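Local coordinates for periplasmic branched-chain amino acid-binding protein (Burkholderia mallei, PDB 3I09) that probably captures branched-chain amino acids or related small carboxylates in the periplasm for an ABC transporter, and here holds acetoacetic acid between its lobes, at residues Ser81-Leu85 / Ala103-Leu108; Gly132-Lys137 / Val163-Asn167. All coordinates share one frame; numbering follows the deposited sequence.

Interaction 1: Ser81-Leu85 / Ala103-Leu108. With AAE (acetoacetic acid), chain C.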
ATOM      1  N   SER A  81       6.088   1.306  -6.514  1.00 10.57           N
ATOM      2  CA  SER A  81       6.807   2.436  -5.936  1.00 10.95           C
ATOM      3  C   SER A  81       7.692   3.181  -6.942  1.00 11.18           C
ATOM      4  O   SER A  81       7.934   4.351  -6.746  1.00 11.12           O
ATOM      5  CB  SER A  81       7.659   2.024  -4.729  1.00 11.91           C
ATOM      6  OG  SER A  81       6.860   1.718  -3.603  1.00 11.60           O
ATOM      7  N   ALA A  82       8.171   2.513  -7.996  1.00  9.92           N
ATOM      8  CA  ALA A  82       8.956   3.227  -9.025  1.00 11.22           C
ATOM      9  C   ALA A  82       8.030   4.247  -9.707  1.00 10.71           C
ATOM     10  O   ALA A  82       8.422   5.415  -9.913  1.00 11.29           O
ATOM     11  CB  ALA A  82       9.576   2.271 -10.037  1.00  9.84           C
ATOM     12  N   THR A  83       6.799   3.828 -10.032  1.00 11.57           N
ATOM     13  CA  THR A  83       5.821   4.753 -10.611  1.00 11.23           C
ATOM     14  C   THR A  83       5.385   5.812  -9.610  1.00 10.73           C
ATOM     15  O   THR A  83       5.185   6.980  -9.981  1.00 11.91           O
ATOM     16  CB  THR A  83       4.590   4.077 -11.219  1.00 11.95           C
ATOM     17  OG1 THR A  83       3.698   3.634 -10.197  1.00 10.41           O
ATOM     18  CG2 THR A  83       4.956   2.907 -12.109  1.00 10.14           C
ATOM     19  N   ALA A  84       5.275   5.438  -8.340  1.00 11.11           N
ATOM     20  CA  ALA A  84       4.864   6.402  -7.319  1.00 10.61           C
ATOM     21  C   ALA A  84       5.853   7.571  -7.233  1.00 10.86           C
ATOM     22  O   ALA A  84       5.456   8.726  -7.033  1.00 11.88           O
ATOM     23  CB  ALA A  84       4.745   5.742  -5.922  1.00 10.72           C
ATOM     24  N   LEU A  85       7.128   7.236  -7.284  1.00 11.56           N
ATOM     25  CA  LEU A  85       8.221   8.215  -7.184  1.00 12.44           C
ATOM     26  C   LEU A  85       8.375   9.064  -8.420  1.00 11.75           C
ATOM     27  O   LEU A  85       8.644  10.240  -8.302  1.00 10.35           O
ATOM     28  CB  LEU A  85       9.514   7.523  -6.817  1.00 12.43           C
ATOM     29  CG  LEU A  85       9.531   6.979  -5.380  1.00 14.30           C
ATOM     30  CD1 LEU A  85      10.736   6.062  -5.175  1.00 16.20           C
ATOM     31  CD2 LEU A  85       9.539   8.108  -4.336  1.00 15.39           C
ATOM     32  N   ALA A 103       1.254   2.257  -3.478  1.00 11.50           N
ATOM     33  CA  ALA A 103       2.691   2.076  -3.366  1.00 12.00           C
ATOM     34  C   ALA A 103       3.130   2.196  -1.922  1.00 13.09           C
ATOM     35  O   ALA A 103       2.527   2.900  -1.130  1.00 13.37           O
ATOM     36  CB  ALA A 103       3.450   3.094  -4.244  1.00 11.02           C
ATOM     37  N   GLY A 104       4.174   1.455  -1.574  1.00 11.63           N
ATOM     38  CA  GLY A 104       4.652   1.414  -0.220  1.00 12.24           C
ATOM     39  C   GLY A 104       5.882   2.163   0.183  1.00 11.85           C
ATOM     40  O   GLY A 104       6.053   2.422   1.355  1.00 11.43           O
ATOM     41  N   ALA A 105       6.777   2.487  -0.749  1.00 12.05           N
ATOM     42  CA  ALA A 105       8.088   2.975  -0.325  1.00 11.89           C
ATOM     43  C   ALA A 105       7.979   4.190   0.595  1.00 12.20           C
ATOM     44  O   ALA A 105       7.388   5.224   0.217  1.00 12.36           O
ATOM     45  CB  ALA A 105       8.980   3.316  -1.524  1.00 12.72           C
ATOM     46  N   ASP A 106       8.599   4.097   1.777  1.00 12.28           N
ATOM     47  CA  ASP A 106       8.592   5.231   2.721  1.00 12.23           C
ATOM     48  C   ASP A 106       9.391   6.451   2.234  1.00 12.78           C
ATOM     49  O   ASP A 106       9.308   7.523   2.830  1.00 12.60           O
ATOM     50  CB  ASP A 106       8.998   4.804   4.145  1.00 13.24           C
ATOM     51  CG  ASP A 106      10.478   4.486   4.304  1.00 17.33           C
ATOM     52  OD1 ASP A 106      11.174   4.189   3.316  1.00 15.95           O
ATOM     53  OD2 ASP A 106      10.935   4.472   5.480  1.00 21.08           O
ATOM     54  N   THR A 107      10.137   6.273   1.136  1.00 12.49           N
ATOM     55  CA  THR A 107      10.822   7.348   0.444  1.00 13.02           C
ATOM     56  C   THR A 107       9.883   8.543   0.156  1.00 12.42           C
ATOM     57  O   THR A 107      10.281   9.717   0.143  1.00 12.14           O
ATOM     58  CB  THR A 107      11.375   6.802  -0.922  1.00 13.13           C
ATOM     59  OG1 THR A 107      11.956   5.512  -0.714  1.00 17.95           O
ATOM     60  CG2 THR A 107      12.384   7.711  -1.447  1.00 16.15           C
ATOM     61  N   LEU A 108       8.626   8.221  -0.126  1.00 11.57           N
ATOM     62  CA  LEU A 108       7.622   9.200  -0.466  1.00 12.52           C
ATOM     63  C   LEU A 108       7.376  10.262   0.610  1.00 12.35           C
ATOM     64  O   LEU A 108       6.902  11.327   0.281  1.00 13.28           O
ATOM     65  CB  LEU A 108       6.292   8.495  -0.791  1.00 12.31           C
ATOM     66  CG  LEU A 108       6.254   7.855  -2.165  1.00 15.68           C
ATOM     67  CD1 LEU A 108       5.107   6.799  -2.164  1.00 15.12           C
ATOM     68  CD2 LEU A 108       6.074   8.927  -3.350  1.00 13.02           C
TER
HETATM   69  O1  AAE C 501       5.126  -0.140  -3.597  1.00 12.11           O
HETATM   70  C2  AAE C 501       5.073  -1.156  -4.313  1.00 12.90           C
HETATM   71  O3  AAE C 501       5.722  -1.262  -5.377  1.00 10.60           O
HETATM   72  C4  AAE C 501       4.234  -2.329  -3.836  1.00 12.11           C
HETATM   73  C5  AAE C 501       2.836  -2.263  -4.386  1.00 16.14           C
HETATM   74  O8  AAE C 501       2.402  -1.228  -4.946  1.00 11.84           O
HETATM   75  C9  AAE C 501       1.968  -3.445  -4.070  1.00 12.93           C
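Ser81 and the Ala103-Gly104 corner close around one flat group, the carboxylate of acetoacetic acid. Ala103 stands to one side of the carboxylate plane, off its O1 end, with CA 3.3 Å from O1, while Ser81 OG and Gly104 N come to O1 from close to that plane. The two oxygens are gripped separately. O1 accepts from Ser81 OG at 2.5 Å. It also accepts from Gly104 N at 2.7 Å, nearly straight at 168°. O3 takes the Ser81 backbone N at 2.8 Å. With OG beside its own backbone N (chi1 -72°), Ser81 presents both donors to the same carboxylate. The hydroxyl is also an acceptor, receiving Ala105 N at 3.0 Å, and this ties the first turn of helix 81-94 directly to the loop. Behind the polar layer the packing is apolar. Ala84 CB presses on Ala103 CB at 3.4 Å, closer than two methyls normally sit. Next along the helix, one turn on from Ser81, Leu85 CD2 lies 3.7 Å from Leu108 CD2 and also reaches the flank of Thr107. Asn80 N and Tyr150 OH also hydrogen-bond the ligand. Because the carboxylate sits at the start of helix 81-94, among backbone N-H groups, the helix dipole would be expected to favour its negative charge; the Ser81 hydroxyl, giving to O1 and receiving from Ala105, probably links anion binding to the position of the loop.

Interaction 2: Gly132-Lys137 / Val163-Asn167; sequences GSAVVK and VVKAN
Asn167, just past the end of helix 151-166, reaches across to Val136 and Lys137 near the end of helix 124-137. Its CB packs 3.7 Å from Val136 CG1, the methyl that also approaches the Asn167 backbone O. Beyond CG the amide divides its work. OD1 accepts from Lys137 NZ at 2.8 Å, with the ammonium tilted 30° out of the carbonyl plane. ND2 turns back onto its own helix and donates to Val163 O at 3.0 Å, a straight bond (167°) that arrives from above the plane of that carbonyl. The same nitrogen gives to a water, which in turn donates to Ser133 OG at 2.7 Å; that hydroxyl is hydrogen-bonded to Lys129 O as well, one turn back in its helix. Lys137 reaches the amide through a chain bent at chi2. Beneath this polar edge the two helices meet through valines. With CG1 anti to the backbone N (chi1 177°), Val136 directs one methyl at Asn167 and leaves CG2 for Val164, whose CG2 is 3.8 Å away. Val163 CG1 lies against Ser133 OG at 3.4 Å and over the Gly132 backbone, where the lack of a side chain lets the helices come close. Trp143 of strand 142-148 touches both Val136 and Val164, so the pair is seated on the four-stranded parallel sheet. An amide used on both sides, with its donor held by Val163 O and water and its acceptor by an ammonium, has its flip state well defined; the valines supply a buried base, and the polar links close the more exposed rim between the two helix ends.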
ATOM      1  N   GLY A 132       8.036  -7.254  11.007  1.00 14.07           N
ATOM      2  CA  GLY A 132       9.421  -7.418  11.434  1.00 15.60           C
ATOM      3  C   GLY A 132       9.578  -7.542  12.933  1.00 15.34           C
ATOM      4  O   GLY A 132      10.134  -8.517  13.401  1.00 15.23           O
ATOM      5  N   SER A 133       9.055  -6.572  13.691  1.00 16.48           N
ATOM      6  CA  SER A 133       9.144  -6.610  15.152  1.00 18.12           C
ATOM      7  C   SER A 133       8.522  -7.839  15.733  1.00 17.75           C
ATOM      8  O   SER A 133       9.090  -8.429  16.651  1.00 18.25           O
ATOM      9  CB  SER A 133       8.477  -5.413  15.815  1.00 18.32           C
ATOM     10  OG  SER A 133       9.002  -4.207  15.316  1.00 22.70           O
ATOM     11  N   ALA A 134       7.342  -8.196  15.226  1.00 17.02           N
ATOM     12  CA  ALA A 134       6.566  -9.305  15.755  1.00 17.86           C
ATOM     13  C   ALA A 134       7.310 -10.643  15.570  1.00 17.55           C
ATOM     14  O   ALA A 134       7.396 -11.451  16.510  1.00 19.19           O
ATOM     15  CB  ALA A 134       5.175  -9.356  15.117  1.00 15.92           C
ATOM     16  N   VAL A 135       7.867 -10.852  14.391  1.00 17.20           N
ATOM     17  CA  VAL A 135       8.586 -12.091  14.102  1.00 16.76           C
ATOM     18  C   VAL A 135       9.877 -12.177  14.941  1.00 17.43           C
ATOM     19  O   VAL A 135      10.155 -13.231  15.527  1.00 17.07           O
ATOM     20  CB  VAL A 135       8.859 -12.243  12.600  1.00 17.19           C
ATOM     21  CG1 VAL A 135       9.770 -13.445  12.277  1.00 16.02           C
ATOM     22  CG2 VAL A 135       7.546 -12.362  11.823  1.00 16.41           C
ATOM     23  N   VAL A 136      10.635 -11.089  15.034  1.00 17.74           N
ATOM     24  CA  VAL A 136      11.881 -11.101  15.838  1.00 19.15           C
ATOM     25  C   VAL A 136      11.534 -11.341  17.309  1.00 20.88           C
ATOM     26  O   VAL A 136      12.209 -12.128  17.996  1.00 22.59           O
ATOM     27  CB  VAL A 136      12.710  -9.798  15.694  1.00 19.02           C
ATOM     28  CG1 VAL A 136      13.948  -9.842  16.623  1.00 18.70           C
ATOM     29  CG2 VAL A 136      13.118  -9.607  14.299  1.00 18.35           C
ATOM     30  N   LYS A 137      10.455 -10.720  17.785  1.00 21.96           N
ATOM     31  CA  LYS A 137      10.051 -10.876  19.177  1.00 23.88           C
ATOM     32  C   LYS A 137       9.618 -12.306  19.472  1.00 23.01           C
ATOM     33  O   LYS A 137       9.765 -12.733  20.617  1.00 24.88           O
ATOM     34  CB  LYS A 137       8.942  -9.885  19.591  1.00 24.73           C
ATOM     35  CG  LYS A 137       9.459  -8.616  20.303  1.00 27.59           C
ATOM     36  CD  LYS A 137       9.390  -7.352  19.481  1.00 31.91           C
ATOM     37  CE  LYS A 137       9.322  -6.089  20.379  1.00 34.01           C
ATOM     38  NZ  LYS A 137       9.842  -4.836  19.715  1.00 34.79           N
ATOM     39  N   VAL A 163      14.840  -2.828  11.517  1.00 13.86           N
ATOM     40  CA  VAL A 163      14.023  -3.325  12.649  1.00 14.42           C
ATOM     41  C   VAL A 163      14.578  -4.606  13.255  1.00 14.67           C
ATOM     42  O   VAL A 163      14.711  -4.715  14.493  1.00 15.65           O
ATOM     43  CB  VAL A 163      12.548  -3.496  12.242  1.00 14.60           C
ATOM     44  CG1 VAL A 163      11.732  -4.229  13.324  1.00 14.16           C
ATOM     45  CG2 VAL A 163      11.957  -2.161  11.949  1.00 16.20           C
ATOM     46  N   VAL A 164      14.936  -5.564  12.392  1.00 14.90           N
ATOM     47  CA  VAL A 164      15.539  -6.808  12.841  1.00 15.78           C
ATOM     48  C   VAL A 164      16.774  -6.543  13.714  1.00 16.58           C
ATOM     49  O   VAL A 164      16.892  -7.065  14.842  1.00 17.61           O
ATOM     50  CB  VAL A 164      15.878  -7.757  11.649  1.00 14.73           C
ATOM     51  CG1 VAL A 164      16.763  -8.958  12.125  1.00 16.59           C
ATOM     52  CG2 VAL A 164      14.575  -8.272  11.010  1.00 15.85           C
ATOM     53  N   LYS A 165      17.680  -5.717  13.214  1.00 17.19           N
ATOM     54  CA  LYS A 165      18.897  -5.397  13.960  1.00 19.15           C
ATOM     55  C   LYS A 165      18.610  -4.637  15.262  1.00 19.82           C
ATOM     56  O   LYS A 165      19.196  -4.943  16.300  1.00 20.67           O
ATOM     57  CB  LYS A 165      19.886  -4.649  13.077  1.00 19.08           C
ATOM     58  CG  LYS A 165      20.444  -5.476  11.917  1.00 22.49           C
ATOM     59  CD  LYS A 165      21.150  -4.574  10.887  1.00 26.62           C
ATOM     60  CE  LYS A 165      21.445  -5.293   9.577  1.00 27.74           C
ATOM     61  NZ  LYS A 165      21.908  -4.339   8.488  1.00 27.87           N
ATOM     62  N   ALA A 166      17.712  -3.662  15.216  1.00 20.51           N
ATOM     63  CA  ALA A 166      17.302  -2.923  16.410  1.00 21.37           C
ATOM     64  C   ALA A 166      16.743  -3.825  17.513  1.00 22.22           C
ATOM     65  O   ALA A 166      16.849  -3.482  18.682  1.00 22.16           O
ATOM     66  CB  ALA A 166      16.268  -1.891  16.061  1.00 21.19           C
ATOM     67  N   ASN A 167      16.151  -4.963  17.138  1.00 22.37           N
ATOM     68  CA  ASN A 167      15.511  -5.866  18.088  1.00 23.14           C
ATOM     69  C   ASN A 167      16.340  -7.109  18.422  1.00 22.19           C
ATOM     70  O   ASN A 167      15.813  -8.104  18.916  1.00 22.36           O
ATOM     71  CB  ASN A 167      14.131  -6.268  17.569  1.00 23.08           C
ATOM     72  CG  ASN A 167      13.095  -5.196  17.788  1.00 26.80           C
ATOM     73  OD1 ASN A 167      12.492  -5.127  18.861  1.00 30.37           O
ATOM     74  ND2 ASN A 167      12.848  -4.366  16.765  1.00 23.77           N
TER
HETATM   75  O   HOH W   1      10.572  -2.489  16.678  1.00 35.82           O

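In the fold
Interaction 1 forms part of the ligand pocket, whereas interaction 2 is structural packing at the far end of the neighbouring lobe. Their centres are 23 Å apart and their nearest atoms about 9 Å, without touching. Both helices of interaction 2 nevertheless begin beside interaction 1. Near its start, helix 151-166 places Ala151, Phe152 and Ala155 against Leu85, Ser81 and Ala105, and Phe152 itself lines the pocket; helix 124-137 starts at Thr124, which is backbone-bonded to Gly104. Contact 132-137/163-167 thus joins the distal ends of two helices whose opposite ends meet 81-85/103-108, so the pocket and the outlying packing share the same two helices.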